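Local coordinates for protein AxyAgu115A (Amphibacillus xylanus NBRC 15112, PDB 6NPS) that probably releases glucuronic acid side groups from arabinoglucuronoxylan, acting as a family GH115 alpha-glucuronidase, at residues H410-G415 with S419-N424; P180-W185 with V451-T456; E396-R399 with G404-M407. The protein carries 3 engineered substitutions. All coordinates share one frame; numbering follows the deposited sequence.

After an N-terminal region, the chain enters the barrel at strand 170-174 and continues into helix 181-190, whose opening turn meets the loop 451-456 that follows strand 446-450, 266 residues later. Contact 2 therefore closes nearly the whole TIM barrel, first strand to last. Both other contacts fall within that long loop and follow one another without crossing. Contact 3 closes a short turn leading into strand 405-410; contact 1 folds the loop that leaves the same strand back on itself. Contacts 1 and 2 touch, D412 packing on G452 and the N-H of N424 probably bonding to T456 OG1, whereas contact 3 lies at the other end of the strand, its centre about 27 Å from that of contact 1.

Contact 1 of 3, residues H410-G415 with S419-N424; sequences HFDYHG and SYEWIN
Y420 lays one face of its ring under the backbone of D412 and Y413, and the amide N of Y413 sits 3.9 Å above the plane, over its centre. The side chain gets there because a chi1 of 54° puts CG in the cleft flanked by both backbone branches, which folds the ring back across 412-413. Its CE1 meets CB of Y413 at 3.5 Å, while the hydroxyl passes H410 CB and bonds to the backbone O of N386. Tyrosine suits the place because a broad apolar face and a polar end are both used.

The same two residues form a single antiparallel hydrogen-bonded pair: Y413 N to Y420 O is 3.0 Å, and Y420 N to Y413 O is also 3.0 Å, the second lying in the carbonyl plane. This bridge doubles back the long loop after strand 405-410, the seventh of the TIM barrel, at the C-terminal ends of the strands, where barrel enzymes place their active sites. A glycerol close to H410, probably from the crystallisation liquor, only hints at a pocket here; D384 OD1 bonds ND1 of that histidine.

Beyond the bridge, E421 extends past CG along the carbonyl of Y413 and offers OE2 to H414 ND1 at 2.5 Å. The bond is short but not straight (144° at the hydrogen); it uses the syn side of the carboxylate, and ND1 lies 33° out of that group's plane. D412 sends its own carboxylate across E421 at about a right angle, two acidic groups near each other but not in contact (OD1 to OE1 4.1 Å). S419, small enough to fit beside the turning backbone, receives the N-H of G415 on OG at 3.0 Å; W645 O is a further partner of this hydroxyl.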
ATOM      1  N   HIS A 410     -33.121 -12.896   0.182  1.00 27.45           N
ATOM      2  CA  HIS A 410     -31.889 -13.571  -0.243  1.00 28.41           C
ATOM      3  C   HIS A 410     -31.066 -14.048   0.955  1.00 29.80           C
ATOM      4  O   HIS A 410     -30.739 -13.256   1.844  1.00 29.47           O
ATOM      5  CB  HIS A 410     -30.996 -12.646  -1.087  1.00 26.80           C
ATOM      6  CG  HIS A 410     -31.476 -12.448  -2.492  1.00 28.74           C
ATOM      7  ND1 HIS A 410     -32.521 -11.605  -2.797  1.00 29.63           N
ATOM      8  CD2 HIS A 410     -31.078 -13.001  -3.669  1.00 28.52           C
ATOM      9  CE1 HIS A 410     -32.724 -11.621  -4.098  1.00 30.00           C
ATOM     10  NE2 HIS A 410     -31.860 -12.454  -4.655  1.00 29.54           N
ATOM     11  N   PHE A 411     -30.705 -15.336   0.946  1.00 30.57           N
ATOM     12  CA  PHE A 411     -29.608 -15.903   1.723  1.00 29.83           C
ATOM     13  C   PHE A 411     -28.372 -16.110   0.873  1.00 31.79           C
ATOM     14  O   PHE A 411     -27.365 -16.588   1.397  1.00 32.93           O
ATOM     15  CB  PHE A 411     -29.974 -17.289   2.308  1.00 27.08           C
ATOM     16  CG  PHE A 411     -31.116 -17.287   3.296  1.00 27.51           C
ATOM     17  CD1 PHE A 411     -31.557 -16.121   3.897  1.00 27.76           C
ATOM     18  CD2 PHE A 411     -31.738 -18.486   3.632  1.00 26.99           C
ATOM     19  CE1 PHE A 411     -32.575 -16.135   4.836  1.00 31.93           C
ATOM     20  CE2 PHE A 411     -32.787 -18.501   4.556  1.00 28.55           C
ATOM     21  CZ  PHE A 411     -33.214 -17.326   5.146  1.00 28.08           C
ATOM     22  N   ASP A 412     -28.446 -15.813  -0.431  1.00 29.46           N
ATOM     23  CA  ASP A 412     -27.430 -16.153  -1.424  1.00 29.39           C
ATOM     24  C   ASP A 412     -27.648 -15.219  -2.598  1.00 28.90           C
ATOM     25  O   ASP A 412     -28.792 -14.967  -2.970  1.00 30.91           O
ATOM     26  CB  ASP A 412     -27.581 -17.625  -1.826  1.00 37.04           C
ATOM     27  CG  ASP A 412     -26.406 -18.181  -2.633  1.00 48.54           C
ATOM     28  OD1 ASP A 412     -26.246 -17.804  -3.818  1.00 49.89           O
ATOM     29  OD2 ASP A 412     -25.669 -19.047  -2.088  1.00 52.24           O
ATOM     30  N   TYR A 413     -26.578 -14.666  -3.154  1.00 26.51           N
ATOM     31  CA  TYR A 413     -26.755 -13.747  -4.264  1.00 29.68           C
ATOM     32  C   TYR A 413     -25.515 -13.715  -5.144  1.00 30.42           C
ATOM     33  O   TYR A 413     -24.395 -13.569  -4.657  1.00 28.85           O
ATOM     34  CB  TYR A 413     -27.069 -12.344  -3.759  1.00 30.85           C
ATOM     35  CG  TYR A 413     -27.281 -11.336  -4.870  1.00 32.79           C
ATOM     36  CD1 TYR A 413     -28.281 -11.528  -5.834  1.00 34.29           C
ATOM     37  CD2 TYR A 413     -26.511 -10.167  -4.930  1.00 31.23           C
ATOM     38  CE1 TYR A 413     -28.488 -10.614  -6.863  1.00 35.28           C
ATOM     39  CE2 TYR A 413     -26.733  -9.238  -5.908  1.00 30.84           C
ATOM     40  CZ  TYR A 413     -27.712  -9.466  -6.873  1.00 34.74           C
ATOM     41  OH  TYR A 413     -27.919  -8.559  -7.852  1.00 39.34           O
ATOM     42  N   HIS A 414     -25.732 -13.760  -6.436  1.00 29.63           N
ATOM     43  CA  HIS A 414     -24.669 -13.663  -7.430  1.00 31.14           C
ATOM     44  C   HIS A 414     -24.845 -12.301  -8.088  1.00 34.36           C
ATOM     45  O   HIS A 414     -25.697 -12.146  -8.965  1.00 32.43           O
ATOM     46  CB  HIS A 414     -24.814 -14.822  -8.413  1.00 32.84           C
ATOM     47  CG  HIS A 414     -23.755 -14.890  -9.466  1.00 39.38           C
ATOM     48  ND1 HIS A 414     -22.422 -15.102  -9.172  1.00 39.83           N
ATOM     49  CD2 HIS A 414     -23.835 -14.794 -10.819  1.00 40.98           C
ATOM     50  CE1 HIS A 414     -21.732 -15.148 -10.301  1.00 42.93           C
ATOM     51  NE2 HIS A 414     -22.566 -14.962 -11.309  1.00 41.19           N
ATOM     52  N   GLY A 415     -24.051 -11.315  -7.691  1.00 27.51           N
ATOM     53  CA  GLY A 415     -24.224  -9.971  -8.223  1.00 28.61           C
ATOM     54  C   GLY A 415     -23.448  -8.988  -7.371  1.00 33.94           C
ATOM     55  O   GLY A 415     -22.636  -9.391  -6.543  1.00 31.40           O
ATOM     56  N   SER A 419     -20.636 -10.878  -4.521  1.00 29.56           N
ATOM     57  CA  SER A 419     -21.493 -12.045  -4.400  1.00 29.73           C
ATOM     58  C   SER A 419     -21.250 -12.730  -3.062  1.00 31.17           C
ATOM     59  O   SER A 419     -20.212 -12.553  -2.422  1.00 29.79           O
ATOM     60  CB  SER A 419     -21.240 -13.036  -5.541  1.00 25.04           C
ATOM     61  OG  SER A 419     -21.371 -12.398  -6.808  1.00 31.30           O
ATOM     62  N   TYR A 420     -22.241 -13.506  -2.625  1.00 26.81           N
ATOM     63  CA  TYR A 420     -22.060 -14.375  -1.472  1.00 28.73           C
ATOM     64  C   TYR A 420     -22.798 -15.671  -1.760  1.00 32.69           C
ATOM     65  O   TYR A 420     -24.044 -15.711  -1.886  1.00 31.97           O
ATOM     66  CB  TYR A 420     -22.519 -13.718  -0.165  1.00 28.28           C
ATOM     67  CG  TYR A 420     -23.926 -13.192  -0.133  1.00 27.39           C
ATOM     68  CD1 TYR A 420     -24.272 -11.990  -0.761  1.00 26.94           C
ATOM     69  CD2 TYR A 420     -24.892 -13.867   0.596  1.00 29.11           C
ATOM     70  CE1 TYR A 420     -25.573 -11.526  -0.718  1.00 28.54           C
ATOM     71  CE2 TYR A 420     -26.193 -13.421   0.647  1.00 30.47           C
ATOM     72  CZ  TYR A 420     -26.525 -12.250   0.004  1.00 31.55           C
ATOM     73  OH  TYR A 420     -27.828 -11.830   0.087  1.00 29.41           O
ATOM     74  N   GLU A 421     -22.017 -16.731  -1.919  1.00 32.25           N
ATOM     75  CA  GLU A 421     -22.585 -17.963  -2.451  1.00 36.35           C
ATOM     76  C   GLU A 421     -21.903 -19.216  -1.933  1.00 37.56           C
ATOM     77  O   GLU A 421     -22.195 -20.292  -2.459  1.00 39.43           O
ATOM     78  CB  GLU A 421     -22.489 -18.014  -4.001  1.00 41.77           C
ATOM     79  CG  GLU A 421     -22.838 -16.751  -4.768  1.00 50.32           C
ATOM     80  CD  GLU A 421     -22.728 -16.949  -6.287  1.00 56.30           C
ATOM     81  OE1 GLU A 421     -23.405 -17.858  -6.825  1.00 57.71           O
ATOM     82  OE2 GLU A 421     -21.959 -16.207  -6.936  1.00 57.03           O
ATOM     83  N   TRP A 422     -20.984 -19.134  -0.964  1.00 31.29           N
ATOM     84  CA  TRP A 422     -20.190 -20.306  -0.624  1.00 32.80           C
ATOM     85  C   TRP A 422     -20.790 -21.061   0.574  1.00 35.00           C
ATOM     86  O   TRP A 422     -21.209 -22.219   0.459  1.00 36.22           O
ATOM     87  CB  TRP A 422     -18.749 -19.843  -0.338  1.00 30.96           C
ATOM     88  CG  TRP A 422     -17.829 -20.921   0.114  1.00 29.81           C
ATOM     89  CD1 TRP A 422     -17.630 -22.128  -0.479  1.00 34.22           C
ATOM     90  CD2 TRP A 422     -16.973 -20.876   1.251  1.00 27.92           C
ATOM     91  NE1 TRP A 422     -16.691 -22.847   0.219  1.00 34.19           N
ATOM     92  CE2 TRP A 422     -16.274 -22.107   1.295  1.00 33.72           C
ATOM     93  CE3 TRP A 422     -16.744 -19.925   2.247  1.00 31.61           C
ATOM     94  CZ2 TRP A 422     -15.351 -22.416   2.296  1.00 38.32           C
ATOM     95  CZ3 TRP A 422     -15.824 -20.232   3.268  1.00 34.11           C
ATOM     96  CH2 TRP A 422     -15.136 -21.468   3.279  1.00 37.11           C
ATOM     97  N   ILE A 423     -20.796 -20.416   1.732  1.00 26.14           N
ATOM     98  CA  ILE A 423     -21.330 -20.976   2.970  1.00 31.65           C
ATOM     99  C   ILE A 423     -22.254 -19.932   3.571  1.00 30.77           C
ATOM    100  O   ILE A 423     -21.987 -18.731   3.449  1.00 34.09           O
ATOM    101  CB  ILE A 423     -20.197 -21.340   3.962  1.00 34.31           C
ATOM    102  CG1 ILE A 423     -19.346 -22.472   3.445  1.00 37.79           C
ATOM    103  CG2 ILE A 423     -20.745 -21.850   5.274  1.00 41.41           C
ATOM    104  CD1 ILE A 423     -18.306 -22.882   4.487  1.00 39.89           C
ATOM    105  N   ASN A 424     -23.336 -20.382   4.218  1.00 33.12           N
ATOM    106  CA  ASN A 424     -24.263 -19.503   4.957  1.00 29.85           C
ATOM    107  C   ASN A 424     -23.528 -18.381   5.689  1.00 29.82           C
ATOM    108  O   ASN A 424     -22.581 -18.630   6.450  1.00 31.36           O
ATOM    109  CB  ASN A 424     -25.061 -20.342   5.983  1.00 30.38           C
ATOM    110  CG  ASN A 424     -25.983 -19.506   6.876  1.00 30.77           C
ATOM    111  OD1 ASN A 424     -26.586 -18.543   6.427  1.00 32.07           O
ATOM    112  ND2 ASN A 424     -26.102 -19.890   8.149  1.00 30.52           N
TER
HETATM  113  O   HOH W   1     -26.381 -16.912   3.944  1.00 33.18           O

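Contact 2 of 3, residues P180-W185 with V451-T456; sequences PAFGNW and VGDIAT
F182 turns its CG away from its backbone N (chi1 -156°) and D453 swings its own CG back beside the backbone N (chi1 -54°), and these two choices let the side chains run antiparallel alongside each other. The carboxylate of D453 thereby arrives at the first turn of helix 181-190, where OD2 accepts the N-H of F182 at 2.7 Å; the exact place of OD2 is less sure. An acidic residue suits this end of a helix, whose outward N-H groups would probably favour a negative partner. A181 brings only a methyl, so the carboxylate can come close: CB lies 3.5 Å from D453 CG.

The phenyl ring continues the contact. At its edge the backbone O of D453 lies in the ring plane, 3.6 Å from F182 CD2. Separately, the end of I454 approaches obliquely, CD1 meeting F182 CE2 at 3.8 Å. One face of the ring is covered by W185 from the next turn of the helix, CE3 standing 3.9 Å above the centre, so that face is covered from within its own helix. M197, on helix 195-207, also packs against F182.

D453 and I454 present themselves this way because they finish a type II' turn that starts at V451, closed by I454 N to V451 O at 2.8 Å. G452 takes the second position of that turn with a positive phi, which glycine accepts readily. The turn follows the eighth barrel strand and the helix follows the first; the meeting of this helix start with that turn is the seam where a TIM barrel closes on itself.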
ATOM      1  N   PRO A 180     -20.784 -23.362  -9.784  1.00 74.34           N
ATOM      2  CA  PRO A 180     -20.502 -24.760 -10.144  1.00 72.09           C
ATOM      3  C   PRO A 180     -21.009 -25.817  -9.137  1.00 66.61           C
ATOM      4  O   PRO A 180     -21.081 -27.002  -9.475  1.00 69.14           O
ATOM      5  CB  PRO A 180     -18.973 -24.778 -10.205  1.00 75.43           C
ATOM      6  CG  PRO A 180     -18.576 -23.812  -9.102  1.00 75.91           C
ATOM      7  CD  PRO A 180     -19.652 -22.746  -9.056  1.00 75.79           C
ATOM      8  N   ALA A 181     -21.353 -25.392  -7.922  1.00 60.55           N
ATOM      9  CA  ALA A 181     -21.673 -26.328  -6.848  1.00 61.61           C
ATOM     10  C   ALA A 181     -22.814 -27.301  -7.183  1.00 60.69           C
ATOM     11  O   ALA A 181     -22.565 -28.491  -7.414  1.00 56.94           O
ATOM     12  CB  ALA A 181     -22.009 -25.552  -5.572  1.00 59.77           C
ATOM     13  N   PHE A 182     -24.061 -26.807  -7.187  1.00 61.52           N
ATOM     14  CA  PHE A 182     -25.232 -27.670  -7.369  1.00 58.47           C
ATOM     15  C   PHE A 182     -25.138 -28.478  -8.657  1.00 55.22           C
ATOM     16  O   PHE A 182     -25.530 -29.647  -8.691  1.00 52.65           O
ATOM     17  CB  PHE A 182     -26.505 -26.822  -7.371  1.00 51.35           C
ATOM     18  CG  PHE A 182     -27.750 -27.553  -6.979  1.00 54.05           C
ATOM     19  CD1 PHE A 182     -28.561 -28.143  -7.933  1.00 58.34           C
ATOM     20  CD2 PHE A 182     -28.155 -27.587  -5.668  1.00 51.31           C
ATOM     21  CE1 PHE A 182     -29.727 -28.791  -7.571  1.00 53.45           C
ATOM     22  CE2 PHE A 182     -29.306 -28.221  -5.307  1.00 54.45           C
ATOM     23  CZ  PHE A 182     -30.102 -28.826  -6.266  1.00 52.62           C
ATOM     24  N   GLY A 183     -24.633 -27.866  -9.729  1.00 55.93           N
ATOM     25  CA  GLY A 183     -24.554 -28.577 -10.997  1.00 52.43           C
ATOM     26  C   GLY A 183     -23.716 -29.837 -10.891  1.00 56.43           C
ATOM     27  O   GLY A 183     -24.172 -30.935 -11.216  1.00 54.61           O
ATOM     28  N   ASN A 184     -22.490 -29.698 -10.380  1.00 54.97           N
ATOM     29  CA  ASN A 184     -21.622 -30.856 -10.164  1.00 53.40           C
ATOM     30  C   ASN A 184     -22.223 -31.841  -9.167  1.00 49.85           C
ATOM     31  O   ASN A 184     -22.047 -33.056  -9.301  1.00 55.98           O
ATOM     32  CB  ASN A 184     -20.265 -30.390  -9.658  1.00 56.60           C
ATOM     33  CG  ASN A 184     -19.407 -29.840 -10.762  1.00 66.96           C
ATOM     34  OD1 ASN A 184     -18.633 -30.573 -11.364  1.00 75.75           O
ATOM     35  ND2 ASN A 184     -19.535 -28.545 -11.033  1.00 66.46           N
ATOM     36  N   TRP A 185     -22.893 -31.334  -8.140  1.00 42.05           N
ATOM     37  CA  TRP A 185     -23.502 -32.209  -7.141  1.00 44.60           C
ATOM     38  C   TRP A 185     -24.607 -33.048  -7.770  1.00 49.15           C
ATOM     39  O   TRP A 185     -24.639 -34.274  -7.623  1.00 48.90           O
ATOM     40  CB  TRP A 185     -24.059 -31.369  -5.987  1.00 41.69           C
ATOM     41  CG  TRP A 185     -24.837 -32.137  -4.963  1.00 38.04           C
ATOM     42  CD1 TRP A 185     -24.331 -32.920  -3.978  1.00 45.63           C
ATOM     43  CD2 TRP A 185     -26.263 -32.216  -4.849  1.00 41.65           C
ATOM     44  NE1 TRP A 185     -25.355 -33.474  -3.224  1.00 43.99           N
ATOM     45  CE2 TRP A 185     -26.551 -33.048  -3.734  1.00 45.36           C
ATOM     46  CE3 TRP A 185     -27.327 -31.640  -5.552  1.00 41.10           C
ATOM     47  CZ2 TRP A 185     -27.865 -33.328  -3.313  1.00 43.05           C
ATOM     48  CZ3 TRP A 185     -28.646 -31.932  -5.142  1.00 43.43           C
ATOM     49  CH2 TRP A 185     -28.895 -32.763  -4.029  1.00 43.15           C
ATOM     50  N   VAL A 451     -31.847 -19.503  -1.831  1.00 29.46           N
ATOM     51  CA  VAL A 451     -30.955 -20.287  -0.967  1.00 32.85           C
ATOM     52  C   VAL A 451     -29.755 -20.810  -1.734  1.00 33.19           C
ATOM     53  O   VAL A 451     -29.097 -21.728  -1.259  1.00 32.42           O
ATOM     54  CB  VAL A 451     -31.668 -21.468  -0.281  1.00 33.19           C
ATOM     55  CG1 VAL A 451     -32.674 -21.015   0.765  1.00 33.47           C
ATOM     56  CG2 VAL A 451     -32.281 -22.395  -1.363  1.00 30.36           C
ATOM     57  N   GLY A 452     -29.470 -20.266  -2.923  1.00 35.93           N
ATOM     58  CA  GLY A 452     -28.318 -20.754  -3.668  1.00 38.17           C
ATOM     59  C   GLY A 452     -28.365 -22.252  -3.922  1.00 38.02           C
ATOM     60  O   GLY A 452     -29.362 -22.764  -4.439  1.00 35.25           O
ATOM     61  N   ASP A 453     -27.308 -22.966  -3.531  1.00 35.47           N
ATOM     62  CA  ASP A 453     -27.222 -24.411  -3.694  1.00 40.01           C
ATOM     63  C   ASP A 453     -27.759 -25.156  -2.487  1.00 39.64           C
ATOM     64  O   ASP A 453     -27.477 -26.347  -2.352  1.00 42.04           O
ATOM     65  CB  ASP A 453     -25.765 -24.826  -3.881  1.00 53.86           C
ATOM     66  CG  ASP A 453     -25.106 -24.075  -5.015  1.00 74.04           C
ATOM     67  OD1 ASP A 453     -24.552 -22.986  -4.755  1.00 80.18           O
ATOM     68  OD2 ASP A 453     -25.163 -24.550  -6.169  1.00 80.15           O
ATOM     69  N   ILE A 454     -28.512 -24.473  -1.615  1.00 35.25           N
ATOM     70  CA  ILE A 454     -29.196 -25.016  -0.436  1.00 35.62           C
ATOM     71  C   ILE A 454     -28.235 -25.397   0.680  1.00 36.57           C
ATOM     72  O   ILE A 454     -28.457 -25.041   1.840  1.00 39.27           O
ATOM     73  CB  ILE A 454     -30.087 -26.223  -0.784  1.00 37.97           C
ATOM     74  CG1 ILE A 454     -31.043 -25.899  -1.946  1.00 45.31           C
ATOM     75  CG2 ILE A 454     -30.841 -26.636   0.489  1.00 34.15           C
ATOM     76  CD1 ILE A 454     -31.725 -27.119  -2.569  1.00 50.27           C
ATOM     77  N   ALA A 455     -27.189 -26.150   0.357  1.00 37.24           N
ATOM     78  CA  ALA A 455     -26.258 -26.610   1.390  1.00 43.36           C
ATOM     79  C   ALA A 455     -25.705 -25.518   2.305  1.00 39.16           C
ATOM     80  O   ALA A 455     -25.331 -24.440   1.851  1.00 35.89           O
ATOM     81  CB  ALA A 455     -25.107 -27.372   0.741  1.00 41.42           C
ATOM     82  N   THR A 456     -25.626 -25.835   3.611  1.00 35.70           N
ATOM     83  CA  THR A 456     -25.266 -24.958   4.730  1.00 33.49           C
ATOM     84  C   THR A 456     -26.332 -23.908   5.031  1.00 32.40           C
ATOM     85  O   THR A 456     -26.230 -23.204   6.043  1.00 32.87           O
ATOM     86  CB  THR A 456     -23.906 -24.243   4.545  1.00 34.61           C
ATOM     87  OG1 THR A 456     -24.060 -23.097   3.703  1.00 35.94           O
ATOM     88  CG2 THR A 456     -22.872 -25.193   3.917  1.00 35.64           C
TER

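Contact 3 of 3, residues E396-R399 with G404-M407; sequences EDMR and GYGM
The hydroxyl of Y405 donates to the backbone O of M398 across 2.6 Å, the one hydrogen bond between 396-399 and 404-407. It comes in from above the carbonyl plane, 43° out of it, with a C=O...donor angle of 114°, so it uses no lone pair directly. Y405 opens strand 405-410, the seventh of the TIM barrel, and M398 belongs to the helically shaped turn of the loop that brings the chain to that strand from the sixth, 379-383. The contact therefore sits where the strand begins.

With CG anti to its carbonyl carbon (chi1 -68°), the tyrosine points its ring from the strand toward the turn. M398 O lies in the plane of that ring, at its edge, 3.2 Å from CE2 as well as bonded to the hydroxyl. Tyrosine suits the position since its length spans the gap from the strand and its polar end satisfies a backbone oxygen. A phenylalanine in its place lacks the hydroxyl, which would probably leave M398 O without this mate and the turn less firmly fixed to the strand. L380 on the neighbouring strand and P394 also touch the tyrosine side chain.

R399 contributes little here beyond CA, 4.3 Å from Y405 CE2; its guanidinium turns elsewhere, with NH2 bonded to a glycerol probably from the crystallisation liquor. Methionine, flexible and unbranched at CB, can reach F360 and Y361 on helix 356-361 and still crosses the tyrosine at about a right angle. Its chain bends at chi3 (59°), which brings CE to 3.9 Å from Y405 CE1.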
ATOM      1  N   GLU A 396     -50.637   1.901   3.885  1.00 56.11           N
ATOM      2  CA  GLU A 396     -51.945   1.491   4.382  1.00 59.28           C
ATOM      3  C   GLU A 396     -52.937   1.394   3.234  1.00 51.80           C
ATOM      4  O   GLU A 396     -53.740   0.462   3.179  1.00 53.83           O
ATOM      5  CB  GLU A 396     -52.452   2.478   5.435  1.00 78.64           C
ATOM      6  CG  GLU A 396     -51.909   2.227   6.833  1.00 95.13           C
ATOM      7  CD  GLU A 396     -52.235   3.353   7.794  1.00106.10           C
ATOM      8  OE1 GLU A 396     -52.347   4.511   7.340  1.00109.16           O
ATOM      9  OE2 GLU A 396     -52.378   3.081   9.005  1.00107.50           O
ATOM     10  N   ASP A 397     -52.887   2.352   2.314  1.00 47.75           N
ATOM     11  CA  ASP A 397     -53.775   2.306   1.153  1.00 53.16           C
ATOM     12  C   ASP A 397     -53.471   1.093   0.274  1.00 50.21           C
ATOM     13  O   ASP A 397     -54.389   0.392  -0.160  1.00 49.91           O
ATOM     14  CB  ASP A 397     -53.679   3.597   0.349  1.00 66.52           C
ATOM     15  CG  ASP A 397     -54.642   3.619  -0.827  1.00 87.72           C
ATOM     16  OD1 ASP A 397     -55.786   3.125  -0.682  1.00 95.26           O
ATOM     17  OD2 ASP A 397     -54.254   4.117  -1.907  1.00 95.54           O
ATOM     18  N   MET A 398     -52.180   0.797   0.051  1.00 45.37           N
ATOM     19  CA  MET A 398     -51.795  -0.384  -0.717  1.00 46.08           C
ATOM     20  C   MET A 398     -52.246  -1.682  -0.062  1.00 42.76           C
ATOM     21  O   MET A 398     -52.424  -2.691  -0.753  1.00 39.95           O
ATOM     22  CB  MET A 398     -50.282  -0.411  -0.913  1.00 45.67           C
ATOM     23  CG  MET A 398     -49.834   0.563  -1.973  1.00 47.25           C
ATOM     24  SD  MET A 398     -48.072   0.707  -1.902  1.00 49.12           S
ATOM     25  CE  MET A 398     -47.570  -0.973  -2.187  1.00 51.00           C
ATOM     26  N   ARG A 399     -52.404  -1.703   1.263  1.00 39.93           N
ATOM     27  CA  ARG A 399     -52.767  -2.964   1.890  1.00 39.11           C
ATOM     28  C   ARG A 399     -54.200  -3.362   1.593  1.00 46.73           C
ATOM     29  O   ARG A 399     -54.594  -4.486   1.912  1.00 50.71           O
ATOM     30  CB  ARG A 399     -52.526  -2.881   3.404  1.00 41.89           C
ATOM     31  CG  ARG A 399     -51.016  -2.767   3.721  1.00 43.21           C
ATOM     32  CD  ARG A 399     -50.785  -2.381   5.178  1.00 52.03           C
ATOM     33  NE  ARG A 399     -51.075  -3.491   6.068  1.00 55.80           N
ATOM     34  CZ  ARG A 399     -50.570  -3.615   7.297  1.00 61.15           C
ATOM     35  NH1 ARG A 399     -49.762  -2.683   7.795  1.00 56.23           N
ATOM     36  NH2 ARG A 399     -50.883  -4.677   8.026  1.00 61.76           N
ATOM     37  N   GLY A 404     -52.996  -9.405  -2.460  1.00 33.17           N
ATOM     38  CA  GLY A 404     -51.931  -9.425  -1.468  1.00 33.85           C
ATOM     39  C   GLY A 404     -50.535  -9.206  -2.049  1.00 33.98           C
ATOM     40  O   GLY A 404     -50.338  -8.866  -3.229  1.00 37.91           O
ATOM     41  N   TYR A 405     -49.546  -9.434  -1.187  1.00 30.71           N
ATOM     42  CA  TYR A 405     -48.159  -9.088  -1.461  1.00 32.93           C
ATOM     43  C   TYR A 405     -47.256 -10.267  -1.164  1.00 34.25           C
ATOM     44  O   TYR A 405     -47.550 -11.124  -0.307  1.00 35.15           O
ATOM     45  CB  TYR A 405     -47.705  -7.864  -0.626  1.00 34.53           C
ATOM     46  CG  TYR A 405     -48.428  -6.619  -1.075  1.00 34.49           C
ATOM     47  CD1 TYR A 405     -47.904  -5.825  -2.098  1.00 34.41           C
ATOM     48  CD2 TYR A 405     -49.644  -6.252  -0.501  1.00 32.48           C
ATOM     49  CE1 TYR A 405     -48.566  -4.702  -2.515  1.00 34.65           C
ATOM     50  CE2 TYR A 405     -50.317  -5.123  -0.910  1.00 38.31           C
ATOM     51  CZ  TYR A 405     -49.768  -4.343  -1.926  1.00 40.98           C
ATOM     52  OH  TYR A 405     -50.444  -3.222  -2.390  1.00 44.27           O
ATOM     53  N   GLY A 406     -46.130 -10.273  -1.855  1.00 31.92           N
ATOM     54  CA  GLY A 406     -45.100 -11.266  -1.651  1.00 28.44           C
ATOM     55  C   GLY A 406     -43.776 -10.649  -1.247  1.00 29.86           C
ATOM     56  O   GLY A 406     -43.560  -9.451  -1.437  1.00 30.97           O
ATOM     57  N   MET A 407     -42.876 -11.448  -0.703  1.00 30.49           N
ATOM     58  CA  MET A 407     -41.518 -10.977  -0.423  1.00 28.81           C
ATOM     59  C   MET A 407     -40.533 -12.010  -0.937  1.00 32.19           C
ATOM     60  O   MET A 407     -40.655 -13.210  -0.645  1.00 28.23           O
ATOM     61  CB  MET A 407     -41.282 -10.723   1.072  1.00 27.97           C
ATOM     62  CG  MET A 407     -39.798 -10.253   1.411  1.00 31.94           C
ATOM     63  SD  MET A 407     -39.351  -8.712   0.515  1.00 36.73           S
ATOM     64  CE  MET A 407     -40.634  -7.603   1.079  1.00 31.10           C
TER